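Local coordinates for ATP phosphoribosyltransferase regulatory subunit (Bacillus halodurans, PDB 3OD1), which probably serves as the regulatory partner of the HisG catalytic subunit in the first step of histidine biosynthesis, on a class II synthetase-like fold, at residues E144-M149 against F161-G166; L271-S276 against V282-G287. All coordinates share one frame; numbering follows the deposited sequence.

Contact 1 of 2, residues E144-M149 against F161-G166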
loop_
_atom_site.group_PDB
_atom_site.type_symbol
_atom_site.label_atom_id
_atom_site.label_comp_id
_atom_site.label_asym_id
_atom_site.label_seq_id
_atom_site.Cartn_x
_atom_site.Cartn_y
_atom_site.Cartn_z
ATOM N N GLU B 144 -4.329 6.162 -26.331
ATOM C CA GLU B 144 -4.192 4.974 -25.482
ATOM C C GLU B 144 -4.417 5.262 -23.995
ATOM O O GLU B 144 -5.198 4.575 -23.350
ATOM C CB GLU B 144 -2.828 4.303 -25.677
ATOM C CG GLU B 144 -2.594 3.086 -24.759
ATOM C CD GLU B 144 -1.166 2.547 -24.837
ATOM O OE1 GLU B 144 -0.487 2.762 -25.869
ATOM O OE2 GLU B 144 -0.707 1.928 -23.855
ATOM N N VAL B 145 -3.734 6.253 -23.435
ATOM C CA VAL B 145 -3.893 6.488 -21.997
ATOM C C VAL B 145 -5.312 6.938 -21.640
ATOM O O VAL B 145 -5.806 6.619 -20.568
ATOM C CB VAL B 145 -2.843 7.472 -21.414
ATOM C CG1 VAL B 145 -1.430 6.926 -21.618
ATOM C CG2 VAL B 145 -2.992 8.849 -22.034
ATOM N N ILE B 146 -5.971 7.673 -22.531
ATOM C CA ILE B 146 -7.336 8.111 -22.252
ATOM C C ILE B 146 -8.298 6.933 -22.373
ATOM O O ILE B 146 -9.160 6.744 -21.515
ATOM C CB ILE B 146 -7.777 9.268 -23.181
ATOM C CG1 ILE B 146 -6.983 10.549 -22.857
ATOM C CG2 ILE B 146 -9.267 9.501 -23.052
ATOM C CD1 ILE B 146 -7.233 11.710 -23.843
ATOM N N ALA B 147 -8.125 6.135 -23.428
ATOM C CA ALA B 147 -8.936 4.945 -23.657
ATOM C C ALA B 147 -8.772 3.908 -22.550
ATOM O O ALA B 147 -9.733 3.247 -22.171
ATOM C CB ALA B 147 -8.618 4.335 -25.027
ATOM N N LEU B 148 -7.554 3.753 -22.045
ATOM C CA LEU B 148 -7.310 2.868 -20.916
ATOM C C LEU B 148 -8.024 3.392 -19.669
ATOM O O LEU B 148 -8.710 2.641 -18.983
ATOM C CB LEU B 148 -5.811 2.717 -20.663
ATOM C CG LEU B 148 -5.367 1.973 -19.394
ATOM C CD1 LEU B 148 -6.046 0.605 -19.285
ATOM C CD2 LEU B 148 -3.848 1.835 -19.391
HETATM N N MSE B 149 -7.890 4.684 -19.391
HETATM C CA MSE B 149 -8.566 5.261 -18.234
HETATM C C MSE B 149 -10.067 4.991 -18.283
HETATM O O MSE B 149 -10.687 4.633 -17.265
HETATM C CB MSE B 149 -8.326 6.768 -18.158
HETATM C CG MSE B 149 -8.634 7.337 -16.763
HETATM SE SE MSE B 149 -8.272 9.251 -16.598
HETATM C CE MSE B 149 -9.612 9.949 -17.813
ATOM N N PHE B 161 -20.065 8.702 -17.236
ATOM C CA PHE B 161 -19.074 9.728 -16.928
ATOM C C PHE B 161 -18.530 10.377 -18.190
ATOM O O PHE B 161 -18.807 9.922 -19.301
ATOM C CB PHE B 161 -17.921 9.141 -16.115
ATOM C CG PHE B 161 -17.188 8.041 -16.811
ATOM C CD1 PHE B 161 -16.011 8.302 -17.509
ATOM C CD2 PHE B 161 -17.661 6.738 -16.758
ATOM C CE1 PHE B 161 -15.315 7.279 -18.139
ATOM C CE2 PHE B 161 -16.977 5.709 -17.391
ATOM C CZ PHE B 161 -15.805 5.980 -18.087
ATOM N N LYS B 162 -17.744 11.438 -18.006
ATOM C CA LYS B 162 -17.202 12.203 -19.112
ATOM C C LYS B 162 -15.740 12.536 -18.859
ATOM O O LYS B 162 -15.351 12.847 -17.737
ATOM C CB LYS B 162 -17.985 13.503 -19.305
ATOM C CG LYS B 162 -18.912 13.528 -20.521
ATOM C CD LYS B 162 -20.244 12.839 -20.244
ATOM C CE LYS B 162 -21.408 13.555 -20.935
ATOM N NZ LYS B 162 -21.613 14.964 -20.454
ATOM N N VAL B 163 -14.942 12.466 -19.917
ATOM C CA VAL B 163 -13.558 12.908 -19.876
ATOM C C VAL B 163 -13.443 14.145 -20.756
ATOM O O VAL B 163 -13.727 14.101 -21.954
ATOM C CB VAL B 163 -12.620 11.813 -20.378
ATOM C CG1 VAL B 163 -11.157 12.295 -20.367
ATOM C CG2 VAL B 163 -12.800 10.571 -19.519
ATOM N N ALA B 164 -13.082 15.258 -20.142
ATOM C CA ALA B 164 -12.971 16.517 -20.863
ATOM C C ALA B 164 -11.517 16.694 -21.288
ATOM O O ALA B 164 -10.596 16.457 -20.501
ATOM C CB ALA B 164 -13.417 17.664 -19.980
ATOM N N ILE B 165 -11.315 17.095 -22.539
ATOM C CA ILE B 165 -9.979 17.171 -23.114
ATOM C C ILE B 165 -9.663 18.596 -23.507
ATOM O O ILE B 165 -10.424 19.204 -24.258
ATOM C CB ILE B 165 -9.889 16.288 -24.373
ATOM C CG1 ILE B 165 -10.242 14.845 -24.013
ATOM C CG2 ILE B 165 -8.503 16.412 -25.023
ATOM C CD1 ILE B 165 -10.243 13.904 -25.181
ATOM N N GLY B 166 -8.546 19.122 -22.998
ATOM C CA GLY B 166 -8.043 20.426 -23.402
ATOM C C GLY B 166 -6.668 20.346 -24.053
ATOM O O GLY B 166 -6.136 19.257 -24.290
#

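Contact 2 of 2, residues L271-S276 against V282-G287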
loop_
_atom_site.group_PDB
_atom_site.type_symbol
_atom_site.label_atom_id
_atom_site.label_comp_id
_atom_site.label_asym_id
_atom_site.label_seq_id
_atom_site.Cartn_x
_atom_site.Cartn_y
_atom_site.Cartn_z
ATOM N N LEU B 271 -9.439 24.372 -20.361
ATOM C CA LEU B 271 -8.820 23.565 -19.312
ATOM C C LEU B 271 -7.339 23.881 -19.153
ATOM O O LEU B 271 -6.559 23.710 -20.085
ATOM C CB LEU B 271 -9.015 22.075 -19.605
ATOM C CG LEU B 271 -8.561 21.094 -18.522
ATOM C CD1 LEU B 271 -9.405 21.248 -17.251
ATOM C CD2 LEU B 271 -8.628 19.673 -19.048
ATOM N N VAL B 272 -6.967 24.357 -17.969
ATOM C CA VAL B 272 -5.572 24.569 -17.609
ATOM C C VAL B 272 -5.321 23.827 -16.297
ATOM O O VAL B 272 -5.841 24.217 -15.249
ATOM C CB VAL B 272 -5.262 26.067 -17.407
ATOM C CG1 VAL B 272 -3.847 26.261 -16.813
ATOM C CG2 VAL B 272 -5.432 26.850 -18.718
ATOM N N LEU B 273 -4.550 22.743 -16.343
ATOM C CA LEU B 273 -4.388 21.897 -15.153
ATOM C C LEU B 273 -3.255 22.391 -14.259
ATOM O O LEU B 273 -3.147 22.004 -13.101
ATOM C CB LEU B 273 -4.153 20.428 -15.548
ATOM C CG LEU B 273 -5.301 19.582 -16.136
ATOM C CD1 LEU B 273 -4.827 18.155 -16.403
ATOM C CD2 LEU B 273 -6.502 19.546 -15.207
ATOM N N HIS B 274 -2.413 23.261 -14.804
ATOM C CA HIS B 274 -1.190 23.658 -14.134
ATOM C C HIS B 274 -0.626 24.845 -14.903
ATOM O O HIS B 274 -0.853 24.970 -16.108
ATOM C CB HIS B 274 -0.207 22.482 -14.142
ATOM C CG HIS B 274 0.901 22.602 -13.142
ATOM N ND1 HIS B 274 1.973 23.450 -13.321
ATOM C CD2 HIS B 274 1.118 21.962 -11.967
ATOM C CE1 HIS B 274 2.796 23.339 -12.292
ATOM N NE2 HIS B 274 2.300 22.445 -11.456
HETATM N N MSE B 275 0.097 25.729 -14.228
HETATM C CA MSE B 275 0.648 26.890 -14.922
HETATM C C MSE B 275 1.794 26.553 -15.883
HETATM O O MSE B 275 2.034 27.301 -16.836
HETATM C CB MSE B 275 1.057 27.989 -13.931
HETATM C CG MSE B 275 -0.115 28.592 -13.155
HETATM SE SE MSE B 275 -1.345 29.584 -14.310
HETATM C CE MSE B 275 -0.192 31.118 -14.731
ATOM N N SER B 276 2.496 25.442 -15.663
ATOM C CA SER B 276 3.677 25.152 -16.497
ATOM C C SER B 276 3.953 23.671 -16.785
ATOM O O SER B 276 4.553 23.320 -17.798
ATOM C CB SER B 276 4.923 25.751 -15.849
ATOM O OG SER B 276 5.037 25.314 -14.502
ATOM N N VAL B 282 -4.279 17.730 -22.343
ATOM C CA VAL B 282 -4.632 17.554 -20.937
ATOM C C VAL B 282 -6.079 17.086 -20.856
ATOM O O VAL B 282 -6.877 17.364 -21.755
ATOM C CB VAL B 282 -4.460 18.860 -20.111
ATOM C CG1 VAL B 282 -2.993 19.162 -19.912
ATOM C CG2 VAL B 282 -5.170 20.044 -20.792
ATOM N N PHE B 283 -6.403 16.358 -19.791
ATOM C CA PHE B 283 -7.751 15.842 -19.609
ATOM C C PHE B 283 -8.097 15.620 -18.144
ATOM O O PHE B 283 -7.215 15.490 -17.292
ATOM C CB PHE B 283 -7.975 14.554 -20.411
ATOM C CG PHE B 283 -6.964 13.476 -20.144
ATOM C CD1 PHE B 283 -7.185 12.527 -19.157
ATOM C CD2 PHE B 283 -5.801 13.391 -20.902
ATOM C CE1 PHE B 283 -6.256 11.519 -18.910
ATOM C CE2 PHE B 283 -4.865 12.380 -20.657
ATOM C CZ PHE B 283 -5.092 11.454 -19.656
ATOM N N GLU B 284 -9.392 15.587 -17.861
ATOM C CA GLU B 284 -9.856 15.234 -16.531
ATOM C C GLU B 284 -11.199 14.540 -16.615
ATOM O O GLU B 284 -11.993 14.820 -17.519
ATOM C CB GLU B 284 -9.917 16.464 -15.627
ATOM C CG GLU B 284 -10.891 17.505 -16.085
ATOM C CD GLU B 284 -10.881 18.729 -15.192
ATOM O OE1 GLU B 284 -9.963 18.860 -14.347
ATOM O OE2 GLU B 284 -11.799 19.554 -15.341
ATOM N N GLY B 285 -11.446 13.623 -15.680
ATOM C CA GLY B 285 -12.650 12.822 -15.708
ATOM C C GLY B 285 -13.585 13.201 -14.582
ATOM O O GLY B 285 -13.134 13.500 -13.474
ATOM N N TYR B 286 -14.882 13.191 -14.881
ATOM C CA TYR B 286 -15.939 13.512 -13.924
ATOM C C TYR B 286 -16.979 12.400 -13.942
ATOM O O TYR B 286 -17.334 11.903 -15.007
ATOM C CB TYR B 286 -16.644 14.820 -14.319
ATOM C CG TYR B 286 -15.796 16.066 -14.134
ATOM C CD1 TYR B 286 -15.779 16.735 -12.912
ATOM C CD2 TYR B 286 -15.026 16.576 -15.176
ATOM C CE1 TYR B 286 -15.010 17.856 -12.723
ATOM C CE2 TYR B 286 -14.246 17.712 -14.998
ATOM C CZ TYR B 286 -14.247 18.349 -13.763
ATOM O OH TYR B 286 -13.492 19.482 -13.539
ATOM N N GLY B 287 -17.482 12.020 -12.774
ATOM C CA GLY B 287 -18.644 11.150 -12.726
ATOM C C GLY B 287 -19.874 11.894 -13.233
ATOM O O GLY B 287 -19.815 13.104 -13.457
#

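Contact 1 of 2, residues E144-M149 against F161-G166
Met149, modelled as selenomethionine, reaches Val163 with its terminal methyl, which comes almost evenly against both branches of the valine: CE lies 3.7 Å from Val163 CG2 and nearly as close to CG1. Its chain runs out extended from the backbone and bends only at the last torsion (chi3 66°), and this turn carries CE over the forked end of the valine. One helical turn earlier, Ile146 points at the strand and divides its branches between two residues. Its CD1 meets the CD1 of Ile165 at 4.0 Å, the two chains crossing at an oblique angle, while its CG2 makes a looser approach of 4.3 Å to Val163 CG1. Val163 is thus shared by both helical residues, and the contact is wholly apolar and buried, with 191 Å² covered in all.

In the next shell, Phe283 of strand 281-286 touches Ile146, Met149 and Val163, filling in beside them. Leu252 and Leu256 of helix 240-258 pack against Ile146 and Ile165. Two residues before Ile146, Glu144 forms a salt bridge with Arg105 and a hydrogen bond with Tyr43, which fasten that stretch to its surroundings.

The segment axes approach to 10.6 Å and run nearly antiparallel, at 161°. The helix lies on one face of the central mixed sheet, and the chain then doubles back as a strand of that sheet running antiparallel to the helix, part of the mixed-sheet core of the class II aminoacyl-tRNA synthetase fold.

Contact 2 of 2, residues L271-S276 against V282-G287
Leu271 and Leu273 lie against Val282 and Glu284, and the loop that presents them holds a sound polar bond of its own: Ser276 N donates to His274 ND1 at 3.1 Å, nearly straight (171°) and within the imidazole plane, which helps fix how that ring is turned. Across the contact, Leu271 CD1 packs 3.5 Å from Glu284 OE2, an apolar approach only. The same oxygen accepts a hydrogen bond from the hydroxyl of Tyr286, two residues along the strand, but that bond is modelled very short and its exact length is doubtful. The other oxygen, Glu284 OE1, faces Leu273 CD2 at 3.6 Å, so two leucines of the loop lie against one buried acid. Glu284 CG sits between its own backbone N and carbonyl carbon (chi1 63°), and beyond it the chain extends straight to the leucine methyls.

The remaining methyls meet Val282. Leu271 CD2 is 3.9 Å from Val282 CG2, the chains crossing, whereas Leu273 runs past the valine in the opposite direction and puts CD1 3.8 Å from Val282 CB. The same CD1 also touches the backbone, 3.7 Å from Phe283 O.

On the opposite side of the strand, Phe283 points away, toward helix 139-155. Segment 271-276 probably overlaps the start of the HisA motif (RGLDYY) of histidyl-tRNA synthetases, whose first four residues are not kept here, laid over a strand of the class II antiparallel core.

How the contacts relate
From the N terminus, contact 1 closes first, joining helix 139-155 to the strand that follows it across 11 intervening residues. Contact 2 opens and closes later, its loop folding back over strand 281-286 with five residues between the segments, so the two lie in series. Their strands are antiparallel neighbours in the central sheet: Gly166 N lies 2.7 Å from Val282 O and Ala164 N lies 2.9 Å from Glu284 O, both probable hydrogen bonds. Together the contacts attach a helix and a loop to opposite faces of one strand pair, with strand 281-286 serving both, one on each face.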